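Local coordinates for protein cephalosporin hydroxylase CMCI (Streptomyces clavuligerus, PDB 2BM8) that probably takes part in cephamycin biosynthesis, as a methyltransferase-like component of the enzyme pair that adds the 7-alpha-methoxy group to cephalosporins, at residues Met63-Asp66 with Pro67-Ala71; Ser127-Asn131 with Ile132-Gln136; Asn8-Leu12 with Asn13-Gly17. The protein carries 3 engineered substitutions. One frame throughout, in Å; residues are numbered along the deposited sequence.

Interaction 1: Met63-Asp66 with Pro67-Ala71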
ATOM      1  N   MET B  63     -26.659 -13.002  -1.994  1.00 17.29           N
ATOM      2  CA  MET B  63     -26.550 -12.287  -0.730  1.00 18.39           C
ATOM      3  C   MET B  63     -25.764 -11.023  -0.980  1.00 17.97           C
ATOM      4  O   MET B  63     -24.563 -11.090  -1.195  1.00 17.94           O
ATOM      5  CB  MET B  63     -25.777 -13.119   0.312  1.00 19.20           C
ATOM      6  CG  MET B  63     -26.640 -13.843   1.321  1.00 21.68           C
ATOM      7  SD  MET B  63     -27.324 -12.732   2.528  1.00 27.81           S
ATOM      8  CE  MET B  63     -26.021 -12.551   3.626  1.00 28.22           C
ATOM      9  N   LEU B  64     -26.434  -9.877  -0.926  1.00 18.10           N
ATOM     10  CA  LEU B  64     -25.768  -8.593  -1.096  1.00 18.18           C
ATOM     11  C   LEU B  64     -24.984  -8.159   0.144  1.00 17.61           C
ATOM     12  O   LEU B  64     -24.193  -7.233   0.066  1.00 17.73           O
ATOM     13  CB  LEU B  64     -26.776  -7.503  -1.456  1.00 18.58           C
ATOM     14  CG  LEU B  64     -27.444  -7.501  -2.831  1.00 20.34           C
ATOM     15  CD1 LEU B  64     -27.439  -6.087  -3.373  1.00 22.48           C
ATOM     16  CD2 LEU B  64     -26.788  -8.438  -3.823  1.00 22.15           C
ATOM     17  N   LYS B  65     -25.214  -8.812   1.276  1.00 16.82           N
ATOM     18  CA  LYS B  65     -24.466  -8.529   2.485  1.00 16.61           C
ATOM     19  C   LYS B  65     -23.236  -9.421   2.559  1.00 16.49           C
ATOM     20  O   LYS B  65     -23.359 -10.632   2.518  1.00 16.28           O
ATOM     21  CB  LYS B  65     -25.362  -8.704   3.716  1.00 16.78           C
ATOM     22  CG  LYS B  65     -26.506  -7.654   3.782  1.00 16.62           C
ATOM     23  CD  LYS B  65     -27.308  -7.763   5.067  1.00 17.04           C
ATOM     24  CE  LYS B  65     -28.591  -6.916   5.067  1.00 16.88           C
ATOM     25  NZ  LYS B  65     -28.646  -5.869   4.014  1.00 17.67           N
ATOM     26  N   ASP B  66     -22.044  -8.833   2.672  1.00 16.39           N
ATOM     27  CA  ASP B  66     -20.836  -9.641   2.601  1.00 16.75           C
ATOM     28  C   ASP B  66     -20.499 -10.328   3.936  1.00 16.34           C
ATOM     29  O   ASP B  66     -21.164 -10.069   4.936  1.00 16.07           O
ATOM     30  CB  ASP B  66     -19.670  -8.886   1.913  1.00 17.04           C
ATOM     31  CG  ASP B  66     -19.138  -7.728   2.698  1.00 19.10           C
ATOM     32  OD1 ASP B  66     -19.064  -7.790   3.947  1.00 21.11           O
ATOM     33  OD2 ASP B  66     -18.716  -6.706   2.103  1.00 22.16           O
ATOM     34  N   PRO B  67     -19.564 -11.282   3.924  1.00 15.97           N
ATOM     35  CA  PRO B  67     -19.228 -12.044   5.126  1.00 16.02           C
ATOM     36  C   PRO B  67     -18.905 -11.233   6.383  1.00 16.15           C
ATOM     37  O   PRO B  67     -19.250 -11.664   7.456  1.00 16.50           O
ATOM     38  CB  PRO B  67     -18.000 -12.852   4.687  1.00 16.01           C
ATOM     39  CG  PRO B  67     -18.231 -13.086   3.256  1.00 16.40           C
ATOM     40  CD  PRO B  67     -18.810 -11.780   2.755  1.00 16.13           C
ATOM     41  N   ASP B  68     -18.249 -10.098   6.259  1.00 16.14           N
ATOM     42  CA  ASP B  68     -17.924  -9.299   7.426  1.00 16.29           C
ATOM     43  C   ASP B  68     -19.192  -8.684   8.000  1.00 15.53           C
ATOM     44  O   ASP B  68     -19.326  -8.551   9.215  1.00 15.57           O
ATOM     45  CB  ASP B  68     -16.876  -8.243   7.050  1.00 16.59           C
ATOM     46  CG  ASP B  68     -15.583  -8.891   6.523  1.00 20.02           C
ATOM     47  OD1 ASP B  68     -15.084  -9.829   7.208  1.00 24.62           O
ATOM     48  OD2 ASP B  68     -15.016  -8.585   5.432  1.00 21.07           O
ATOM     49  N   THR B  69     -20.123  -8.315   7.126  1.00 14.54           N
ATOM     50  CA  THR B  69     -21.414  -7.789   7.559  1.00 14.28           C
ATOM     51  C   THR B  69     -22.310  -8.854   8.219  1.00 14.05           C
ATOM     52  O   THR B  69     -22.921  -8.596   9.258  1.00 13.05           O
ATOM     53  CB  THR B  69     -22.115  -7.168   6.369  1.00 14.18           C
ATOM     54  OG1 THR B  69     -21.355  -6.042   5.933  1.00 15.28           O
ATOM     55  CG2 THR B  69     -23.458  -6.578   6.764  1.00 14.26           C
ATOM     56  N   GLN B  70     -22.374 -10.032   7.595  1.00 13.75           N
ATOM     57  CA  GLN B  70     -23.044 -11.190   8.163  1.00 13.89           C
ATOM     58  C   GLN B  70     -22.524 -11.473   9.569  1.00 14.00           C
ATOM     59  O   GLN B  70     -23.315 -11.732  10.473  1.00 14.12           O
ATOM     60  CB  GLN B  70     -22.831 -12.421   7.279  1.00 13.82           C
ATOM     61  CG  GLN B  70     -23.579 -12.397   5.950  1.00 13.86           C
ATOM     62  CD  GLN B  70     -23.165 -13.557   5.040  1.00 14.17           C
ATOM     63  OE1 GLN B  70     -23.124 -14.720   5.483  1.00 13.10           O
ATOM     64  NE2 GLN B  70     -22.847 -13.246   3.779  1.00 11.69           N
ATOM     65  N   ALA B  71     -21.209 -11.409   9.753  1.00 13.82           N
ATOM     66  CA  ALA B  71     -20.591 -11.630  11.074  1.00 14.47           C
ATOM     67  C   ALA B  71     -21.059 -10.632  12.146  1.00 14.76           C
ATOM     68  O   ALA B  71     -21.342 -11.011  13.275  1.00 15.01           O
ATOM     69  CB  ALA B  71     -19.068 -11.576  10.974  1.00 14.05           C
TER

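Interaction 2: Ser127-Asn131 with Ile132-Gln136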
ATOM      1  N   SER B 127     -42.689 -21.538  -0.835  1.00 18.20           N
ATOM      2  CA  SER B 127     -42.558 -22.598   0.165  1.00 18.60           C
ATOM      3  C   SER B 127     -41.568 -22.298   1.301  1.00 19.08           C
ATOM      4  O   SER B 127     -41.577 -22.996   2.323  1.00 18.66           O
ATOM      5  CB  SER B 127     -42.126 -23.890  -0.515  1.00 18.49           C
ATOM      6  OG  SER B 127     -40.943 -23.673  -1.253  1.00 18.93           O
ATOM      7  N   ASP B 128     -40.724 -21.277   1.117  1.00 19.62           N
ATOM      8  CA  ASP B 128     -39.671 -20.925   2.070  1.00 19.90           C
ATOM      9  C   ASP B 128     -39.893 -19.520   2.649  1.00 19.38           C
ATOM     10  O   ASP B 128     -38.981 -18.696   2.699  1.00 19.35           O
ATOM     11  CB  ASP B 128     -38.308 -21.019   1.381  1.00 20.47           C
ATOM     12  CG  ASP B 128     -37.143 -20.845   2.346  1.00 22.39           C
ATOM     13  OD1 ASP B 128     -37.164 -21.426   3.457  1.00 25.09           O
ATOM     14  OD2 ASP B 128     -36.162 -20.121   2.084  1.00 26.81           O
ATOM     15  N   MET B 129     -41.102 -19.277   3.128  1.00 18.93           N
ATOM     16  CA  MET B 129     -41.553 -17.937   3.477  1.00 18.84           C
ATOM     17  C   MET B 129     -42.116 -17.805   4.898  1.00 18.63           C
ATOM     18  O   MET B 129     -42.664 -16.766   5.259  1.00 18.49           O
ATOM     19  CB  MET B 129     -42.605 -17.507   2.456  1.00 18.81           C
ATOM     20  CG  MET B 129     -42.621 -16.022   2.169  1.00 20.54           C
ATOM     21  SD  MET B 129     -41.261 -15.425   1.113  1.00 21.09           S
ATOM     22  CE  MET B 129     -42.046 -14.006   0.542  1.00 22.72           C
ATOM     23  N   GLU B 130     -41.975 -18.852   5.703  1.00 18.45           N
ATOM     24  CA  GLU B 130     -42.391 -18.814   7.096  1.00 18.66           C
ATOM     25  C   GLU B 130     -41.684 -17.673   7.846  1.00 17.87           C
ATOM     26  O   GLU B 130     -40.475 -17.559   7.798  1.00 17.38           O
ATOM     27  CB  GLU B 130     -42.082 -20.158   7.767  1.00 19.26           C
ATOM     28  CG  GLU B 130     -42.759 -20.366   9.118  1.00 21.51           C
ATOM     29  CD  GLU B 130     -42.251 -21.611   9.846  1.00 24.59           C
ATOM     30  OE1 GLU B 130     -41.011 -21.762   9.983  1.00 25.44           O
ATOM     31  OE2 GLU B 130     -43.089 -22.437  10.287  1.00 26.14           O
ATOM     32  N   ASN B 131     -42.464 -16.837   8.520  1.00 17.28           N
ATOM     33  CA  ASN B 131     -41.972 -15.702   9.293  1.00 16.93           C
ATOM     34  C   ASN B 131     -41.251 -14.614   8.479  1.00 16.86           C
ATOM     35  O   ASN B 131     -40.437 -13.857   9.010  1.00 16.90           O
ATOM     36  CB  ASN B 131     -41.136 -16.212  10.474  1.00 16.99           C
ATOM     37  CG  ASN B 131     -41.947 -17.132  11.399  1.00 17.44           C
ATOM     38  OD1 ASN B 131     -43.179 -17.044  11.461  1.00 16.84           O
ATOM     39  ND2 ASN B 131     -41.263 -18.023  12.098  1.00 17.00           N
ATOM     40  N   ILE B 132     -41.566 -14.541   7.188  1.00 16.76           N
ATOM     41  CA  ILE B 132     -41.102 -13.473   6.302  1.00 16.68           C
ATOM     42  C   ILE B 132     -42.328 -12.860   5.668  1.00 17.15           C
ATOM     43  O   ILE B 132     -43.086 -13.564   5.009  1.00 17.07           O
ATOM     44  CB  ILE B 132     -40.213 -14.010   5.175  1.00 16.58           C
ATOM     45  CG1 ILE B 132     -38.957 -14.658   5.743  1.00 16.14           C
ATOM     46  CG2 ILE B 132     -39.871 -12.877   4.189  1.00 15.92           C
ATOM     47  CD1 ILE B 132     -38.118 -15.399   4.709  1.00 16.06           C
ATOM     48  N   THR B 133     -42.511 -11.556   5.842  1.00 17.67           N
ATOM     49  CA  THR B 133     -43.671 -10.859   5.299  1.00 18.19           C
ATOM     50  C   THR B 133     -43.196  -9.762   4.349  1.00 19.11           C
ATOM     51  O   THR B 133     -42.325  -8.982   4.702  1.00 19.70           O
ATOM     52  CB  THR B 133     -44.515 -10.260   6.464  1.00 18.11           C
ATOM     53  OG1 THR B 133     -44.934 -11.296   7.366  1.00 16.65           O
ATOM     54  CG2 THR B 133     -45.811  -9.704   5.971  1.00 17.70           C
ATOM     55  N   LEU B 134     -43.771  -9.701   3.154  1.00 20.31           N
ATOM     56  CA  LEU B 134     -43.395  -8.717   2.148  1.00 21.43           C
ATOM     57  C   LEU B 134     -44.467  -7.644   1.985  1.00 22.79           C
ATOM     58  O   LEU B 134     -45.562  -7.938   1.537  1.00 22.54           O
ATOM     59  CB  LEU B 134     -43.197  -9.408   0.808  1.00 21.62           C
ATOM     60  CG  LEU B 134     -41.790  -9.815   0.366  1.00 21.94           C
ATOM     61  CD1 LEU B 134     -40.937 -10.296   1.505  1.00 21.43           C
ATOM     62  CD2 LEU B 134     -41.919 -10.885  -0.728  1.00 22.34           C
ATOM     63  N   HIS B 135     -44.132  -6.403   2.329  1.00 24.69           N
ATOM     64  CA  HIS B 135     -45.032  -5.259   2.191  1.00 26.32           C
ATOM     65  C   HIS B 135     -44.580  -4.370   1.032  1.00 27.69           C
ATOM     66  O   HIS B 135     -43.399  -4.032   0.933  1.00 27.84           O
ATOM     67  CB  HIS B 135     -45.036  -4.444   3.489  1.00 26.44           C
ATOM     68  CG  HIS B 135     -45.919  -5.010   4.557  1.00 28.31           C
ATOM     69  ND1 HIS B 135     -45.873  -6.331   4.946  1.00 29.82           N
ATOM     70  CD2 HIS B 135     -46.881  -4.433   5.316  1.00 30.25           C
ATOM     71  CE1 HIS B 135     -46.771  -6.541   5.894  1.00 30.06           C
ATOM     72  NE2 HIS B 135     -47.395  -5.406   6.138  1.00 29.82           N
ATOM     73  N   GLN B 136     -45.516  -3.996   0.163  1.00 29.31           N
ATOM     74  CA  GLN B 136     -45.243  -3.049  -0.921  1.00 30.77           C
ATOM     75  C   GLN B 136     -45.417  -1.613  -0.438  1.00 31.92           C
ATOM     76  O   GLN B 136     -46.537  -1.174  -0.197  1.00 32.35           O
ATOM     77  CB  GLN B 136     -46.185  -3.295  -2.098  1.00 30.98           C
ATOM     78  CG  GLN B 136     -46.098  -2.241  -3.191  1.00 31.72           C
ATOM     79  CD  GLN B 136     -46.072  -2.857  -4.567  1.00 33.34           C
ATOM     80  OE1 GLN B 136     -45.014  -3.278  -5.044  1.00 34.98           O
ATOM     81  NE2 GLN B 136     -47.233  -2.928  -5.208  1.00 33.46           N
TER

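Interaction 3: Asn8-Leu12 with Asn13-Gly17. Engineered in segment 8-12: Gln10 (natural residue Leu).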
ATOM      1  N   ASN B   8     -32.879  -0.328 -28.508  1.00 31.57           N
ATOM      2  CA  ASN B   8     -33.122   0.440 -27.295  1.00 30.47           C
ATOM      3  C   ASN B   8     -32.197  -0.100 -26.209  1.00 29.31           C
ATOM      4  O   ASN B   8     -32.419  -1.174 -25.633  1.00 28.90           O
ATOM      5  CB  ASN B   8     -34.591   0.406 -26.853  1.00 30.53           C
ATOM      6  CG  ASN B   8     -34.951   1.580 -25.928  1.00 30.93           C
ATOM      7  OD1 ASN B   8     -35.977   2.230 -26.108  1.00 31.60           O
ATOM      8  ND2 ASN B   8     -34.103   1.850 -24.940  1.00 30.47           N
ATOM      9  N   PHE B   9     -31.126   0.652 -25.983  1.00 28.02           N
ATOM     10  CA  PHE B   9     -30.162   0.351 -24.943  1.00 26.78           C
ATOM     11  C   PHE B   9     -30.797   0.616 -23.595  1.00 26.36           C
ATOM     12  O   PHE B   9     -31.352   1.682 -23.359  1.00 26.30           O
ATOM     13  CB  PHE B   9     -28.924   1.219 -25.114  1.00 26.19           C
ATOM     14  CG  PHE B   9     -28.130   0.910 -26.349  1.00 23.86           C
ATOM     15  CD1 PHE B   9     -28.271   1.677 -27.500  1.00 22.34           C
ATOM     16  CD2 PHE B   9     -27.227  -0.130 -26.353  1.00 21.12           C
ATOM     17  CE1 PHE B   9     -27.523   1.403 -28.628  1.00 20.85           C
ATOM     18  CE2 PHE B   9     -26.481  -0.412 -27.476  1.00 21.19           C
ATOM     19  CZ  PHE B   9     -26.630   0.354 -28.619  1.00 20.82           C
ATOM     20  N   GLN B  10     -30.729  -0.373 -22.723  1.00 25.97           N
ATOM     21  CA  GLN B  10     -31.177  -0.214 -21.347  1.00 25.93           C
ATOM     22  C   GLN B  10     -30.286   0.788 -20.611  1.00 25.57           C
ATOM     23  O   GLN B  10     -29.157   1.075 -21.031  1.00 25.25           O
ATOM     24  CB  GLN B  10     -31.165  -1.563 -20.617  1.00 25.94           C
ATOM     25  CG  GLN B  10     -32.029  -2.626 -21.280  1.00 26.67           C
ATOM     26  CD  GLN B  10     -31.859  -3.993 -20.658  1.00 27.55           C
ATOM     27  OE1 GLN B  10     -31.773  -4.116 -19.439  1.00 28.70           O
ATOM     28  NE2 GLN B  10     -31.824  -5.031 -21.496  1.00 28.32           N
ATOM     29  N   ASP B  11     -30.815   1.330 -19.521  1.00 25.22           N
ATOM     30  CA  ASP B  11     -30.077   2.269 -18.706  1.00 25.03           C
ATOM     31  C   ASP B  11     -29.285   1.445 -17.701  1.00 24.40           C
ATOM     32  O   ASP B  11     -29.863   0.777 -16.832  1.00 24.46           O
ATOM     33  CB  ASP B  11     -31.033   3.239 -18.003  1.00 25.27           C
ATOM     34  CG  ASP B  11     -30.338   4.518 -17.556  1.00 26.82           C
ATOM     35  OD1 ASP B  11     -29.437   4.419 -16.699  1.00 27.75           O
ATOM     36  OD2 ASP B  11     -30.610   5.664 -18.003  1.00 27.86           O
ATOM     37  N   LEU B  12     -27.965   1.475 -17.824  1.00 23.48           N
ATOM     38  CA  LEU B  12     -27.113   0.677 -16.939  1.00 22.81           C
ATOM     39  C   LEU B  12     -27.116   1.158 -15.485  1.00 22.47           C
ATOM     40  O   LEU B  12     -26.629   0.444 -14.610  1.00 22.19           O
ATOM     41  CB  LEU B  12     -25.677   0.609 -17.477  1.00 22.54           C
ATOM     42  CG  LEU B  12     -25.309  -0.543 -18.422  1.00 22.29           C
ATOM     43  CD1 LEU B  12     -26.506  -1.146 -19.147  1.00 21.81           C
ATOM     44  CD2 LEU B  12     -24.271  -0.082 -19.431  1.00 22.14           C
ATOM     45  N   ASN B  13     -27.664   2.344 -15.226  1.00 22.09           N
ATOM     46  CA  ASN B  13     -27.790   2.852 -13.858  1.00 22.22           C
ATOM     47  C   ASN B  13     -28.703   2.022 -12.959  1.00 22.10           C
ATOM     48  O   ASN B  13     -28.494   1.975 -11.758  1.00 22.20           O
ATOM     49  CB  ASN B  13     -28.277   4.301 -13.855  1.00 22.33           C
ATOM     50  CG  ASN B  13     -27.279   5.254 -14.493  1.00 22.71           C
ATOM     51  OD1 ASN B  13     -26.092   5.208 -14.194  1.00 22.53           O
ATOM     52  ND2 ASN B  13     -27.762   6.115 -15.382  1.00 22.69           N
ATOM     53  N   LEU B  14     -29.713   1.382 -13.546  1.00 22.20           N
ATOM     54  CA  LEU B  14     -30.578   0.420 -12.844  1.00 22.03           C
ATOM     55  C   LEU B  14     -29.836  -0.742 -12.157  1.00 21.60           C
ATOM     56  O   LEU B  14     -30.320  -1.268 -11.161  1.00 21.91           O
ATOM     57  CB  LEU B  14     -31.607  -0.181 -13.823  1.00 22.25           C
ATOM     58  CG  LEU B  14     -32.967   0.498 -14.082  1.00 22.54           C
ATOM     59  CD1 LEU B  14     -33.064   1.900 -13.466  1.00 23.25           C
ATOM     60  CD2 LEU B  14     -33.282   0.540 -15.582  1.00 21.84           C
ATOM     61  N   PHE B  15     -28.695  -1.156 -12.697  1.00 21.05           N
ATOM     62  CA  PHE B  15     -27.941  -2.281 -12.139  1.00 20.99           C
ATOM     63  C   PHE B  15     -26.864  -1.866 -11.123  1.00 21.28           C
ATOM     64  O   PHE B  15     -25.989  -2.652 -10.779  1.00 20.96           O
ATOM     65  CB  PHE B  15     -27.297  -3.084 -13.264  1.00 20.83           C
ATOM     66  CG  PHE B  15     -28.253  -3.475 -14.358  1.00 20.43           C
ATOM     67  CD1 PHE B  15     -28.009  -3.102 -15.679  1.00 19.71           C
ATOM     68  CD2 PHE B  15     -29.393  -4.218 -14.070  1.00 20.39           C
ATOM     69  CE1 PHE B  15     -28.890  -3.464 -16.697  1.00 20.22           C
ATOM     70  CE2 PHE B  15     -30.275  -4.585 -15.074  1.00 20.13           C
ATOM     71  CZ  PHE B  15     -30.022  -4.207 -16.398  1.00 20.09           C
ATOM     72  N   ARG B  16     -26.944  -0.637 -10.627  1.00 22.01           N
ATOM     73  CA  ARG B  16     -25.959  -0.108  -9.694  1.00 22.60           C
ATOM     74  C   ARG B  16     -26.055  -0.756  -8.305  1.00 22.13           C
ATOM     75  O   ARG B  16     -27.079  -0.675  -7.642  1.00 21.61           O
ATOM     76  CB  ARG B  16     -26.136   1.404  -9.560  1.00 23.47           C
ATOM     77  CG  ARG B  16     -25.099   2.034  -8.632  1.00 26.15           C
ATOM     78  CD  ARG B  16     -25.437   3.392  -8.056  1.00 29.47           C
ATOM     79  NE  ARG B  16     -24.339   3.772  -7.172  1.00 34.03           N
ATOM     80  CZ  ARG B  16     -24.145   3.292  -5.932  1.00 36.92           C
ATOM     81  NH1 ARG B  16     -25.005   2.429  -5.381  1.00 37.44           N
ATOM     82  NH2 ARG B  16     -23.088   3.699  -5.230  1.00 37.29           N
ATOM     83  N   GLY B  17     -24.967  -1.388  -7.871  1.00 22.04           N
ATOM     84  CA  GLY B  17     -24.880  -1.993  -6.551  1.00 21.54           C
ATOM     85  C   GLY B  17     -25.685  -3.267  -6.445  1.00 21.62           C
ATOM     86  O   GLY B  17     -25.835  -3.817  -5.338  1.00 22.10           O
TER
HETATM   87  O   HOH W   1     -30.301   7.395 -15.334  1.00 38.25           O

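Interaction 1: Met63-Asp66 with Pro67-Ala71
Asp66 is the N-cap of helix 67-80, and the residues of the helix's first turn meet it and the loop that leads in. Its CG stands between the backbone N and the carbonyl carbon (chi1 68°), which turns OD1 back over the start of the helix. There OD1 accepts two weak bonds, from Asp68 N and Thr69 N, each 3.4 Å away. One carboxylate oxygen thus serves two of the first-turn amides that have no helical acceptor, and the helix dipole would probably favour a negative charge there. The first regular bond runs from Gln70 N to Asp66 O (2.9 Å, 173° at the hydrogen). The Gln70 side chain reaches back to the carbonyl one residue earlier, NE2 donating to Lys65 O over 2.9 Å at 164°, with that oxygen almost in the plane of the amide. Met63 approaches from the opposite direction: its chain bends twice and lays CE 3.3 Å from Gln70 CD, while Trp98 of helix 94-106 touches both side chains. Replacing Gln70 with an alanine would probably leave Lys65 O without this amide donor and open a gap beside the methyl of Met63. On another side of the turn, Lys65 CB lies 4.2 Å from Thr69 CG2; Lys65 NZ runs on to salt bridges with Glu87 and Glu186, and Thr69 OG1 bonds Gln223 and Ser221. Pro67, at N1, packs on Pro67 of the second subunit. An aspartate N-cap followed by a proline at N1 is a classic helix start.

Interaction 2: Ser127-Asn131 with Ile132-Gln136
Ile132 and Met129 carry most of this contact, as the last and first residues of a type II beta turn whose central residues are Glu130 and Asn131. Ile132 N donates to Met129 O over 3.1 Å with an angle of 153° at the hydrogen, and the donor sits well above the carbonyl plane instead of on a lone pair. Asn131, third in the turn, has the positive phi (63°) that a type II turn requires at that place. The branched side chain of Ile132 folds back over the turn: CB lies 3.7 Å from Met129 O, and CD1 reaches to 4.0 Å from Asp128 O. Its other branch, CG2, stands anti to the backbone N and faces Met129 SD at 4.2 Å. A bend at chi2 (75°) carries the methionine past the isoleucine and on to Leu134, where the two side chains cross at about a right angle. Met129 CE comes 3.4 Å from Leu134 CD2, a tight methyl-to-methyl contact, and also meets CD1 of the same leucine at 4.0 Å. Met129 thus spans Ile132 and Leu134, which are two apart on strand 132-136. That strand runs parallel to 111-116 at one margin of the main sheet within the chain. Helix 94-106 packs against Ile132 through Arg100 and against Leu134 through Leu96, while Arg100 also pairs with Asp128, and Lys104 with Glu130.

Interaction 3: Asn8-Leu12 with Asn13-Gly17
Asp11 OD1 is gripped twice by Asn13: the backbone N donates at 3.1 Å along the anti lone pair, and ND2 lies only 2.7 Å away but at a poor 115°, a weak bond. CG of Asp11 anti to its own N (chi1 -159°) brings the carboxylate over Asn13, the two flat groups 44° apart. A water closes the pair from the other oxygen, donating to Asp11 OD2 and accepting from Asn13 ND2 at 2.8 Å. Both side chains have partners beyond this turn, Asn164 and His162 of the third subunit. The backbone then tightens through i-to-i+3 bonds, weak from Leu14 N to Asp11 O and sounder from Phe15 N to Leu12 O (3.2 Å). The Phe15 ring crosses Leu12 at a slant, CE1 4.1 Å from Leu12 CD1. At its edge, in the ring plane, OE1 of the engineered Gln10 meets CZ at 3.5 Å. Leu12 packs on Phe166 and Phe15 on Leu199, both of the third subunit. An Asx turn leading into a short 3-10 turn thus shapes an N-terminal segment docked on a neighbouring subunit.

How the interactions relate
From the N terminus the contacts come in series, 3, then 1, then 2; each is one continuous stretch folding on itself, and none nests in or crosses another. Interaction 3 shapes a turn in the arm that precedes strand 35-37 and meets the third subunit. Interaction 1 ends the loop after strand 61-62 by starting helix 67-80, and it touches interaction 3 where Leu64 CD1 lies 3.4 Å from Gly17 O, one place where the N-terminal arm rests against the loop leading into that helix. Interaction 2 is the turn by which the connection from strand 111-116 enters strand 132-136, its nearest atoms about 11 Å from interaction 1. Helix 94-106 links those two indirectly, receiving side chains from both.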